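Local coordinates for OmpT protein (Vibrio cholerae serotype O1, PDB 6EHD) that probably acts as a non-specific diffusion porin, a membrane beta-barrel that lets small solutes and ions cross the outer membrane, at residues K240-D243 with K244-L247; L219-E222 with N223-L226. The protein carries 1 engineered substitution. All coordinates share one frame; numbering follows the deposited sequence.

Contact 1: residues K240-D243 with K244-L247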
# COMPACT_ATOMS: atom_id res chain seq x y z
N LYS A 240 9.08 -21.18 -2.02
CA LYS A 240 10.29 -21.21 -2.90
C LYS A 240 10.48 -22.64 -3.44
O LYS A 240 10.91 -23.54 -2.68
CB LYS A 240 11.48 -20.80 -1.99
CG LYS A 240 12.84 -20.65 -2.66
CD LYS A 240 13.80 -19.76 -1.86
CE LYS A 240 14.81 -19.10 -2.78
NZ LYS A 240 16.05 -18.75 -2.04
N VAL A 241 10.08 -22.87 -4.69
CA VAL A 241 10.16 -24.17 -5.33
C VAL A 241 11.53 -24.47 -5.97
O VAL A 241 11.74 -25.64 -6.37
CB VAL A 241 9.06 -24.40 -6.37
CG1 VAL A 241 7.69 -24.37 -5.72
CG2 VAL A 241 9.10 -23.38 -7.54
N ALA A 242 12.36 -23.44 -6.13
CA ALA A 242 13.76 -23.51 -6.60
C ALA A 242 14.46 -22.20 -6.25
O ALA A 242 13.85 -21.26 -5.85
CB ALA A 242 13.85 -23.80 -8.09
N ASP A 243 15.80 -22.17 -6.30
CA ASP A 243 16.59 -20.94 -6.05
C ASP A 243 16.00 -19.64 -6.72
O ASP A 243 15.90 -18.56 -6.08
CB ASP A 243 18.02 -21.15 -6.60
CG ASP A 243 18.04 -21.96 -7.94
OD1 ASP A 243 17.34 -21.60 -8.94
OD2 ASP A 243 18.72 -23.02 -7.97
N LYS A 244 15.59 -19.75 -7.97
CA LYS A 244 15.13 -18.57 -8.65
C LYS A 244 13.66 -18.43 -8.71
O LYS A 244 13.21 -17.46 -9.25
CB LYS A 244 15.68 -18.56 -10.09
CG LYS A 244 17.21 -18.40 -10.11
CD LYS A 244 17.69 -18.85 -11.47
CE LYS A 244 19.07 -18.39 -11.83
NZ LYS A 244 19.19 -16.92 -11.92
N THR A 245 12.88 -19.41 -8.19
CA THR A 245 11.51 -19.49 -8.55
C THR A 245 10.59 -19.57 -7.28
O THR A 245 10.84 -20.43 -6.46
CB THR A 245 11.23 -20.71 -9.48
OG1 THR A 245 12.01 -20.67 -10.69
CG2 THR A 245 9.84 -20.68 -9.94
N LYS A 246 9.57 -18.69 -7.23
CA LYS A 246 8.63 -18.64 -6.10
C LYS A 246 7.21 -18.63 -6.57
O LYS A 246 6.83 -17.86 -7.48
CB LYS A 246 8.95 -17.42 -5.24
CG LYS A 246 8.04 -17.24 -4.04
CD LYS A 246 8.62 -16.23 -3.04
CE LYS A 246 8.29 -14.82 -3.29
NZ LYS A 246 9.06 -14.07 -2.21
N LEU A 247 6.39 -19.54 -6.01
CA LEU A 247 4.98 -19.52 -6.29
C LEU A 247 4.26 -18.71 -5.16
O LEU A 247 4.67 -18.73 -4.00
CB LEU A 247 4.37 -20.97 -6.31
CG LEU A 247 4.99 -21.98 -7.32
CD1 LEU A 247 4.14 -23.26 -7.40
CD2 LEU A 247 5.08 -21.33 -8.67

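Contact 2: residues L219-E222 with N223-L226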
# COMPACT_ATOMS: atom_id res chain seq x y z
N LEU A 219 -16.50 4.00 7.88
CA LEU A 219 -16.60 5.19 7.08
C LEU A 219 -17.85 5.98 7.63
O LEU A 219 -18.95 5.43 7.63
CB LEU A 219 -16.83 4.86 5.63
CG LEU A 219 -15.61 4.18 4.94
CD1 LEU A 219 -16.10 3.46 3.72
CD2 LEU A 219 -14.52 5.20 4.59
N ASP A 220 -17.64 7.16 8.18
CA ASP A 220 -18.79 8.06 8.55
C ASP A 220 -18.73 9.42 7.89
O ASP A 220 -17.64 9.95 7.57
CB ASP A 220 -19.14 8.15 10.05
CG ASP A 220 -17.96 8.14 10.93
OD1 ASP A 220 -17.18 9.09 10.82
OD2 ASP A 220 -17.84 7.19 11.76
N VAL A 221 -19.94 9.94 7.63
CA VAL A 221 -20.14 11.18 6.88
C VAL A 221 -20.56 12.25 7.89
O VAL A 221 -21.51 12.04 8.65
CB VAL A 221 -21.18 10.97 5.74
CG1 VAL A 221 -21.27 12.21 4.85
CG2 VAL A 221 -20.77 9.78 4.89
N GLU A 222 -19.83 13.37 7.92
CA GLU A 222 -20.04 14.45 8.93
C GLU A 222 -21.49 14.97 9.22
O GLU A 222 -21.85 15.16 10.41
CB GLU A 222 -19.12 15.63 8.63
CG GLU A 222 -19.32 16.91 9.45
CD GLU A 222 -19.09 16.77 10.94
OE1 GLU A 222 -19.37 17.75 11.67
OE2 GLU A 222 -18.63 15.70 11.40
N ASN A 223 -22.30 15.24 8.21
CA ASN A 223 -23.68 15.84 8.50
C ASN A 223 -24.76 14.95 7.93
O ASN A 223 -25.58 15.38 7.11
CB ASN A 223 -23.83 17.28 7.95
CG ASN A 223 -23.55 18.34 8.99
OD1 ASN A 223 -22.62 19.13 8.85
ND2 ASN A 223 -24.38 18.38 10.05
N ASN A 224 -24.73 13.68 8.35
CA ASN A 224 -25.46 12.63 7.65
C ASN A 224 -25.55 11.47 8.60
O ASN A 224 -24.61 11.23 9.38
CB ASN A 224 -24.69 12.28 6.39
CG ASN A 224 -25.50 11.57 5.35
OD1 ASN A 224 -26.00 10.47 5.58
ND2 ASN A 224 -25.59 12.18 4.17
N PRO A 225 -26.69 10.77 8.61
CA PRO A 225 -26.73 9.57 9.46
C PRO A 225 -25.95 8.32 8.88
O PRO A 225 -25.80 7.34 9.58
CB PRO A 225 -28.25 9.29 9.56
CG PRO A 225 -28.84 9.86 8.31
CD PRO A 225 -27.99 11.04 7.94
N LEU A 226 -25.48 8.36 7.64
CA LEU A 226 -24.90 7.17 7.00
C LEU A 226 -23.53 6.81 7.68
O LEU A 226 -22.66 7.70 7.86
CB LEU A 226 -24.73 7.41 5.50
CG LEU A 226 -24.23 6.23 4.68
CD1 LEU A 226 -25.25 5.09 4.59
CD2 LEU A 226 -23.76 6.67 3.31
O HOH W 1 -22.16 9.37 9.55

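Contact 1: residues K240-D243 with K244-L247
V241 packs against T245 and L247 with both of its methyl branches. V241 CG2 touches T245 CG2 at 3.7 Å, and the two side chains cross obliquely. V241 CG1 reaches the other way along the strand and meets L247 CG at 3.9 Å, with the leucine chain at about a right angle to the valine. The first torsion of V241 (chi1 -62°) explains this division: CG1 stands anti to the carbonyl carbon, and CG2 sits between the backbone N and the carbonyl carbon, close to T245 O. T245 is buried, and its CB also lies 4.3 Å from A242 CB. This is the compact part.

Strands 227-242 and 245-258 form a beta hairpin here, closed by a type I turn from A242 to T245. The bond from T245 N to A242 O, 3.1 Å long, is straight (167°), but the N-H comes from well above the carbonyl plane. V241 and A242 both face T245, which makes a classic beta bulge. Their two N-H groups converge on T245 O, and both bonds are weak; the A242 N to T245 O distance is 3.4 Å. K240 and K246 form a non-hydrogen-bonded pair beyond the bulge.

The turn itself is looser and faces solvent. D243 CG is swung between its own backbone N and carbonyl carbon, which brings OD1 to 2.7 Å from K244 N. That bond is weak because it is strongly bent. K244 CG passes close to D243 OD1, 3.4 Å, before the rest of the chain leads away. K244 NZ stays 5.8 Å from D243 OD1 and makes a weak bond to K276 O instead. L247 also touches V273 of strand 263-276 and a bound C8E detergent molecule.

Contact 2: residues L219-E222 with N223-L226
V221 and N224 meet through their aliphatic parts. V221 CG1 lies 3.8 Å from N224 CB, and the two side chains run side by side, pointing the same way. Next to them, E222 and N223 also lie alongside each other where the chain turns back. E222 CG comes within 4.0 Å of N223 OD1, while the carboxylate and amide planes are turned 73° apart.

No direct hydrogen bond joins 219-222 to 223-226. The backbone oxygens V221 O and N224 O are 3.3 Å apart and are both acceptors. A water lies in the bend, 2.9 Å from V221 O, to which it can donate; it has more acceptors near it than protons to give. It also sits beside L226 O, but so close that this second bond is doubtful.

The second shell fixes the returning arm. N224 CG stands anti to its backbone N (chi1 -161°), which turns OD1 toward the chain ahead. There N224 OD1 accepts from L226 N at 3.0 Å, with the N-H in the carbonyl plane and on a lone pair. This is an Asx turn. N224 CB itself points toward V221. P225 O accepts from N259 ND2 and L226 packs on N259 and T260, so this loop meets the one after strand 245-258.

Residues 222-226 are the loop joining neighbouring antiparallel strands 208-221 and 227-242 of the porin beta-barrel, and V221 ends the first. D220 and E222 make backbone hydrogen bonds with T193 and D191 of strand 184-205 on one flank, and L219 pairs with I228 of strand 227-242 on the other.

Strand 227-242 connects the two contacts. It leaves the loop of contact 2 and runs to the hairpin turn of contact 1, so the two follow each other along the chain. Their centres are 48 Å apart, and their nearest atoms about 31 Å, on opposite sides of the chain's centre. They lie in successive strand connections at opposite ends of the barrel wall. Both are surface contacts away from D12, F13 and W325, which can bind calcium in this protein; none is bound here. Detergent is closer to contact 1: the side chain of L247 is about 4 Å from a bound C8E, against about 8 Å for the side chain of D220 in contact 2.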